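Local coordinates for hypothetical protein (Neisseria meningitidis Z2491, PDB 2F46) that probably acts as a phosphatase of the nonclassical, eukaryotic-like kind, at residues I46-P51 against P59-I64. Sequence-based numbering, arbitrary orientation. Where two conformers were deposited one is given.
Unlike the reference sequence in segment 46-51: Ile46 (reference Val).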
loop_
_atom_site.group_PDB
_atom_site.type_symbol
_atom_site.label_atom_id
_atom_site.label_comp_id
_atom_site.label_asym_id
_atom_site.label_seq_id
_atom_site.Cartn_x
_atom_site.Cartn_y
_atom_site.Cartn_z
ATOM N N ILE A 46 0.746 9.002 -3.286
ATOM C CA ILE A 46 0.580 8.356 -1.987
ATOM C C ILE A 46 -0.828 7.805 -1.911
ATOM O O ILE A 46 -1.793 8.545 -2.143
ATOM C CB ILE A 46 0.769 9.358 -0.819
ATOM C CG1 ILE A 46 2.255 9.705 -0.658
ATOM C CG2 ILE A 46 0.153 8.853 0.503
ATOM C CD1 ILE A 46 3.083 8.660 0.043
ATOM N N ILE A 47 -0.935 6.528 -1.563
ATOM C CA ILE A 47 -2.201 5.869 -1.246
ATOM C C ILE A 47 -2.147 5.420 0.226
ATOM O O ILE A 47 -1.219 4.705 0.649
ATOM C CB ILE A 47 -2.499 4.630 -2.097
ATOM C CG1 ILE A 47 -2.553 5.019 -3.580
ATOM C CG2 ILE A 47 -3.840 4.033 -1.706
ATOM C CD1 ILE A 47 -2.620 3.863 -4.570
ATOM N N CYS A 48 -3.102 5.862 1.033
ATOM C CA CYS A 48 -3.254 5.438 2.390
ATOM C C CYS A 48 -4.382 4.486 2.514
ATOM O O CYS A 48 -5.534 4.843 2.185
ATOM C CB CYS A 48 -3.528 6.611 3.295
ATOM S SG CYS A 48 -3.920 6.219 4.983
ATOM N N ASN A 49 -4.057 3.283 2.973
ATOM C CA ASN A 49 -5.070 2.224 3.112
ATOM C C ASN A 49 -5.565 1.975 4.526
ATOM O O ASN A 49 -6.122 0.935 4.824
ATOM C CB ASN A 49 -4.607 0.896 2.456
ATOM C CG ASN A 49 -4.456 0.986 0.953
ATOM O OD1 ASN A 49 -3.380 0.693 0.397
ATOM N ND2 ASN A 49 -5.551 1.326 0.244
ATOM N N ARG A 50 -5.295 2.964 5.392
ATOM C CA ARG A 50 -5.564 2.894 6.823
ATOM C C ARG A 50 -6.642 3.890 7.185
ATOM O O ARG A 50 -6.474 5.078 6.922
ATOM C CB ARG A 50 -4.297 3.220 7.645
ATOM C CG ARG A 50 -4.419 2.808 9.076
ATOM C CD ARG A 50 -3.158 3.128 9.827
ATOM N NE ARG A 50 -3.247 2.527 11.122
ATOM C CZ ARG A 50 -2.341 2.640 12.074
ATOM N NH1 ARG A 50 -1.264 3.384 11.908
ATOM N NH2 ARG A 50 -2.532 1.993 13.206
ATOM N N PRO A 51 -7.727 3.428 7.831
ATOM C CA PRO A 51 -8.640 4.420 8.431
ATOM C C PRO A 51 -7.902 5.310 9.432
ATOM O O PRO A 51 -7.028 4.850 10.138
ATOM C CB PRO A 51 -9.665 3.545 9.160
ATOM C CG PRO A 51 -9.546 2.177 8.509
ATOM C CD PRO A 51 -8.102 2.046 8.173
ATOM N N PRO A 59 -0.826 9.687 12.843
ATOM C CA PRO A 59 -1.170 10.880 12.103
ATOM C C PRO A 59 -2.358 10.648 11.162
ATOM O O PRO A 59 -2.420 9.587 10.554
ATOM C CB PRO A 59 0.099 11.162 11.274
ATOM C CG PRO A 59 1.146 10.314 11.810
ATOM C CD PRO A 59 0.504 9.169 12.479
ATOM N N ASP A 60 -3.268 11.612 11.059
ATOM C CA ASP A 60 -4.394 11.557 10.132
ATOM C C ASP A 60 -3.853 11.705 8.714
ATOM O O ASP A 60 -2.812 12.355 8.505
ATOM C CB ASP A 60 -5.405 12.670 10.349
ATOM C CG ASP A 60 -6.314 12.429 11.546
ATOM O OD1 ASP A 60 -6.297 11.339 12.163
ATOM O OD2 ASP A 60 -7.094 13.358 11.825
ATOM N N PHE A 61 -4.558 11.126 7.747
ATOM C CA PHE A 61 -4.091 11.223 6.364
ATOM C C PHE A 61 -3.945 12.670 5.917
ATOM O O PHE A 61 -2.985 12.999 5.214
ATOM C CB PHE A 61 -4.955 10.463 5.352
ATOM C CG PHE A 61 -4.380 10.474 3.956
ATOM C CD1 PHE A 61 -3.146 9.908 3.704
ATOM C CD2 PHE A 61 -5.058 11.077 2.898
ATOM C CE1 PHE A 61 -2.587 9.918 2.405
ATOM C CE2 PHE A 61 -4.517 11.083 1.611
ATOM C CZ PHE A 61 -3.276 10.509 1.371
ATOM N N ALA A 62 -4.847 13.560 6.339
ATOM C CA ALA A 62 -4.771 14.954 5.930
ATOM C C ALA A 62 -3.443 15.584 6.361
ATOM O O ALA A 62 -2.877 16.445 5.649
ATOM C CB ALA A 62 -5.919 15.711 6.522
ATOM N N GLN A 63 -2.920 15.175 7.487
ATOM C CA GLN A 63 -1.680 15.727 7.990
ATOM C C GLN A 63 -0.463 15.109 7.275
ATOM O O GLN A 63 0.528 15.775 7.007
ATOM C CB GLN A 63 -1.565 15.525 9.509
ATOM C CG GLN A 63 -0.288 16.126 10.150
ATOM C CD GLN A 63 -0.118 17.584 9.770
ATOM O OE1 GLN A 63 -1.081 18.346 9.782
ATOM N NE2 GLN A 63 1.098 17.973 9.394
ATOM N N ILE A 64 -0.537 13.825 6.950
ATOM C CA ILE A 64 0.470 13.195 6.110
ATOM C C ILE A 64 0.523 13.915 4.770
ATOM O O ILE A 64 1.631 14.211 4.274
ATOM C CB ILE A 64 0.176 11.674 5.941
ATOM C CG1 ILE A 64 0.372 10.921 7.261
ATOM C CG2 ILE A 64 1.052 11.038 4.857
ATOM C CD1 ILE A 64 1.766 10.979 7.830
#
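The ring of Phe61, at the start of helix 61-68, carries the contact by lying against Cys48 and Ile46, two residues of the neighbouring strand. Apolar packing comes first. Cys48 CB sits 3.3 Å from Phe61 CD1, approaching the ring obliquely, whereas Ile46 CG2 lies at the ring edge, near its plane, 3.5 Å from Phe61 CE1. Phe61 CE1 is also 3.6 Å from Cys48 CB, and Phe61 CZ is 3.9 Å from Ile46 CG2. Phe61 and Ile46 each have a second conformer, and these distances hold for the one described. With Phe61 CG anti to its own backbone N (chi1 -175°), the ring points from the helix start toward the strand.

The sulfur-aromatic component is looser: Cys48 SG is 4.9 Å from the centroid of the Phe61 ring and 47° off its normal, an oblique approach. Topologically, this is the strand-to-helix packing of a beta-alpha-beta unit, strand 45-48, helix 61-68 and strand 75-78, within the phosphatase-like domain. His78 of strand 75-78 meets the Phe61 ring with planes at about 35°, and Tyr108 of strand 105-108 touches both Cys48 and Phe61.

The polar bonds lie within each segment or run to the intervening loop. Past the strand, Arg50 N donates to Cys48 SG over 3.6 Å at 160°, long but fairly straight, as suits a sulfur acceptor. At the helix start, Asp60 O accepts from Gln63 N and Ile64 N, and Asp52 OD1, from the intervening loop, accepts a hydrogen bond from Phe61 N.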